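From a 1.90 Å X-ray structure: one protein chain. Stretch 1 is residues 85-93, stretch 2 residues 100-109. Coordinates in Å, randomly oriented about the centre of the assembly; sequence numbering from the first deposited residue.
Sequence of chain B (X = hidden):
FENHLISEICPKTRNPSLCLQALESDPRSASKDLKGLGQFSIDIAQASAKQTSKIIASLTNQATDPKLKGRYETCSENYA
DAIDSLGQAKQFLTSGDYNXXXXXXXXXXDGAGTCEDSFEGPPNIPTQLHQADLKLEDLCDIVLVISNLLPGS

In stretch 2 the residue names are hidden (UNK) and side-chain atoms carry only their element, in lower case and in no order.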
# COMPACT_ATOMS: atom_id res chain seq x y z
N SER B 85 -13.67 -4.34 -3.29
CA SER B 85 -12.71 -4.48 -4.36
C SER B 85 -13.05 -5.65 -5.28
O SER B 85 -12.88 -5.55 -6.49
CB SER B 85 -11.27 -4.62 -3.81
OG SER B 85 -10.81 -3.37 -3.32
N LEU B 86 -13.55 -6.74 -4.71
CA LEU B 86 -13.95 -7.87 -5.53
C LEU B 86 -15.20 -7.53 -6.36
O LEU B 86 -15.33 -7.98 -7.50
CB LEU B 86 -14.19 -9.10 -4.66
CG LEU B 86 -12.91 -9.75 -4.10
CD1 LEU B 86 -13.24 -10.78 -3.05
CD2 LEU B 86 -12.02 -10.36 -5.18
N GLY B 87 -16.10 -6.73 -5.80
CA GLY B 87 -17.25 -6.24 -6.53
C GLY B 87 -16.84 -5.50 -7.78
O GLY B 87 -17.42 -5.71 -8.85
N GLN B 88 -15.83 -4.64 -7.66
CA GLN B 88 -15.32 -3.86 -8.78
C GLN B 88 -14.53 -4.72 -9.75
O GLN B 88 -14.53 -4.45 -10.94
CB GLN B 88 -14.44 -2.72 -8.28
CG GLN B 88 -15.24 -1.61 -7.61
CD GLN B 88 -14.73 -0.24 -7.97
OE1 GLN B 88 -14.30 0.50 -7.09
NE2 GLN B 88 -14.78 0.11 -9.28
N ALA B 89 -13.87 -5.75 -9.23
CA ALA B 89 -13.15 -6.71 -10.06
C ALA B 89 -14.05 -7.31 -11.14
O ALA B 89 -13.62 -7.49 -12.27
CB ALA B 89 -12.55 -7.82 -9.19
N LYS B 90 -15.30 -7.60 -10.81
CA LYS B 90 -16.22 -8.14 -11.82
C LYS B 90 -16.38 -7.20 -13.03
O LYS B 90 -16.37 -7.64 -14.18
CB LYS B 90 -17.60 -8.42 -11.23
CG LYS B 90 -17.63 -9.51 -10.15
CD LYS B 90 -19.06 -9.94 -9.79
CE LYS B 90 -19.79 -10.73 -10.92
NZ LYS B 90 -19.15 -12.02 -11.38
N GLN B 91 -16.55 -5.91 -12.76
CA GLN B 91 -16.76 -4.93 -13.82
C GLN B 91 -15.51 -4.77 -14.67
O GLN B 91 -15.58 -4.62 -15.88
CB GLN B 91 -17.15 -3.57 -13.23
CG GLN B 91 -18.47 -3.52 -12.46
CD GLN B 91 -18.70 -2.15 -11.78
OE1 GLN B 91 -19.63 -1.42 -12.14
NE2 GLN B 91 -17.85 -1.80 -10.81
N PHE B 92 -14.35 -4.80 -14.02
CA PHE B 92 -13.08 -4.68 -14.73
C PHE B 92 -12.87 -5.88 -15.67
O PHE B 92 -12.41 -5.73 -16.81
CB PHE B 92 -11.90 -4.57 -13.74
CG PHE B 92 -11.80 -3.24 -13.04
CD1 PHE B 92 -11.73 -3.19 -11.64
CD2 PHE B 92 -11.75 -2.05 -13.75
CE1 PHE B 92 -11.63 -1.97 -10.98
CE2 PHE B 92 -11.63 -0.83 -13.09
CZ PHE B 92 -11.57 -0.79 -11.71
N LEU B 93 -13.22 -7.08 -15.20
CA LEU B 93 -13.08 -8.27 -16.03
C LEU B 93 -14.00 -8.16 -17.27
O LEU B 93 -13.57 -8.44 -18.39
CB LEU B 93 -13.37 -9.54 -15.21
CG LEU B 93 -13.31 -10.90 -15.91
CD1 LEU B 93 -12.05 -11.09 -16.72
CD2 LEU B 93 -13.46 -12.02 -14.88
N UNK B 100 -6.45 -3.62 -14.05
CA UNK B 100 -7.23 -3.23 -12.89
C UNK B 100 -7.74 -4.45 -12.15
O UNK B 100 -7.79 -4.46 -10.93
o UNK B 100 -7.92 -1.08 -13.77
c UNK B 100 -8.40 -2.31 -13.26
N UNK B 101 -8.11 -5.49 -12.88
CA UNK B 101 -8.57 -6.72 -12.25
C UNK B 101 -7.50 -7.26 -11.31
O UNK B 101 -7.79 -7.60 -10.18
c UNK B 101 -8.93 -7.77 -13.30
c UNK B 101 -9.13 -9.20 -12.81
c UNK B 101 -10.34 -9.27 -11.91
c UNK B 101 -9.31 -10.11 -14.01
N UNK B 102 -6.25 -7.31 -11.78
CA UNK B 102 -5.17 -7.82 -10.93
C UNK B 102 -5.02 -6.97 -9.66
O UNK B 102 -5.06 -7.49 -8.55
c UNK B 102 -2.77 -8.57 -10.91
n UNK B 102 -2.33 -9.70 -11.40
c UNK B 102 -3.85 -7.90 -11.70
o UNK B 102 -2.32 -8.07 -9.85
N UNK B 103 -4.92 -5.66 -9.83
CA UNK B 103 -4.77 -4.73 -8.72
C UNK B 103 -5.88 -4.90 -7.66
O UNK B 103 -5.59 -4.93 -6.45
c UNK B 103 -4.82 -2.27 -8.09
c UNK B 103 -3.53 -3.03 -10.14
c UNK B 103 -2.21 -3.14 -9.46
c UNK B 103 -4.76 -3.28 -9.25
N UNK B 104 -7.13 -5.02 -8.09
CA UNK B 104 -8.23 -5.11 -7.15
C UNK B 104 -8.28 -6.48 -6.48
O UNK B 104 -8.55 -6.56 -5.28
c UNK B 104 -10.76 -2.59 -7.21
c UNK B 104 -9.07 -1.14 -8.86
c UNK B 104 -8.92 -2.51 -8.73
c UNK B 104 -10.93 -1.18 -7.35
c UNK B 104 -9.77 -3.26 -7.92
o UNK B 104 -10.17 0.88 -8.36
c UNK B 104 -9.57 -4.76 -7.79
c UNK B 104 -10.07 -0.49 -8.19
N UNK B 105 -7.97 -7.55 -7.22
CA UNK B 105 -7.84 -8.87 -6.60
C UNK B 105 -6.65 -8.93 -5.64
O UNK B 105 -6.73 -9.60 -4.61
c UNK B 105 -7.76 -9.99 -7.65
N UNK B 106 -5.57 -8.23 -5.97
CA UNK B 106 -4.41 -8.14 -5.08
C UNK B 106 -4.78 -7.43 -3.78
O UNK B 106 -4.35 -7.85 -2.70
c UNK B 106 -3.24 -7.41 -5.75
o UNK B 106 -2.68 -8.18 -6.79
N UNK B 107 -5.59 -6.37 -3.88
CA UNK B 107 -6.02 -5.62 -2.71
C UNK B 107 -6.92 -6.47 -1.82
O UNK B 107 -6.80 -6.44 -0.59
c UNK B 107 -6.75 -4.32 -3.11
N UNK B 108 -7.81 -7.24 -2.43
CA UNK B 108 -8.71 -8.13 -1.71
C UNK B 108 -7.92 -9.19 -0.94
O UNK B 108 -8.13 -9.38 0.24
c UNK B 108 -9.68 -8.80 -2.66
N UNK B 109 -7.02 -9.86 -1.64
CA UNK B 109 -6.07 -10.80 -1.04
C UNK B 109 -5.44 -10.21 0.21
O UNK B 109 -5.35 -10.87 1.24
c UNK B 109 -3.94 -12.10 -1.61
c UNK B 109 -2.94 -14.29 -1.67
c UNK B 109 -2.01 -12.61 -0.26
c UNK B 109 -3.90 -13.39 -2.11
c UNK B 109 -2.98 -11.72 -0.69
c UNK B 109 -1.99 -13.90 -0.75
c UNK B 109 -4.99 -11.14 -2.08

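Position 100 carries one carbon and then one oxygen, unbranched, and its CB lies over one face of the Phe92 ring, 3.4 Å from the ring centroid, in a CH-pi contact. This is Ser100; so small a side chain lets the ring come this close, while OG is hydrogen-bonded elsewhere in the structure.

Position 101 has four carbons, forked at the second. One branch end lies 3.8 Å from Ala89 CB and the other 4.0 Å from Leu93 CD1, so the fork spans two residues one helical turn apart. This is Leu101; with chi1 t and chi2 p, its end comes nearer to the first helix than its sideways CA-to-CB bond would suggest.

At position 102 there are two carbons, the second bearing one oxygen and one nitrogen, out of reach of the first helix. This is an amide, Asn102; both polar atoms find hydrogen bonds elsewhere in the structure, as suits a buried amide.

Position 103 has four carbons forked at the first, one arm two carbons long, and it too is out of reach. This is the beta-branched Ile103, an apolar side chain buried away from this contact.

At position 104 a carbon is followed by a six-carbon ring bearing an oxygen. The edge of the Phe92 ring meets the face of this ring, with centroids 4.7 Å apart and planes at 55°, and Ser85 O lies 3.6 Å from CB of position 104. This is Tyr104: its ring offers a flat face to Phe92, while its OH is hydrogen-bonded elsewhere in the structure.

Position 105 has a single carbon, which points sideways and makes no close contact across the pair. It is Ala105, whose methyl is apolar and small enough for a buried place beside the contact.

Position 106, one carbon then one oxygen, is out of reach of the first helix. It is Ser106, short enough to reach back to its own helix: OG lies 3.0 Å from Asn102 O and 3.1 Å from Asn102 OD1.

Position 107 has a single carbon, pointing toward the first helix, 4.2 Å from Ser85 OG: Ala107, a small neighbour for a small side chain.

Position 108 also has one carbon, pointing toward the first helix and packing 3.7 Å from Leu86 CG. This is Ala108, its short methyl meeting a larger leucine.

Position 109, a carbon and a six-carbon ring without oxygen, has its end leading away from the first helix. It is Phe109, wholly apolar and so suited to a buried place outside this contact.

The helices run nearly antiparallel, at 163°, with axes 8.4 Å apart at closest approach. No hydrogen bond crosses between them: the contact rests on packing, burying 545 Å² in all. Small residues such as Ala89 and Ala108 meet larger partners, Leu101 and Leu86, while the Phe92 ring takes Ser100 CB over one face and turns its edge toward the face of Tyr104.

Stretch 2 (100-109) SLNIYASAAF
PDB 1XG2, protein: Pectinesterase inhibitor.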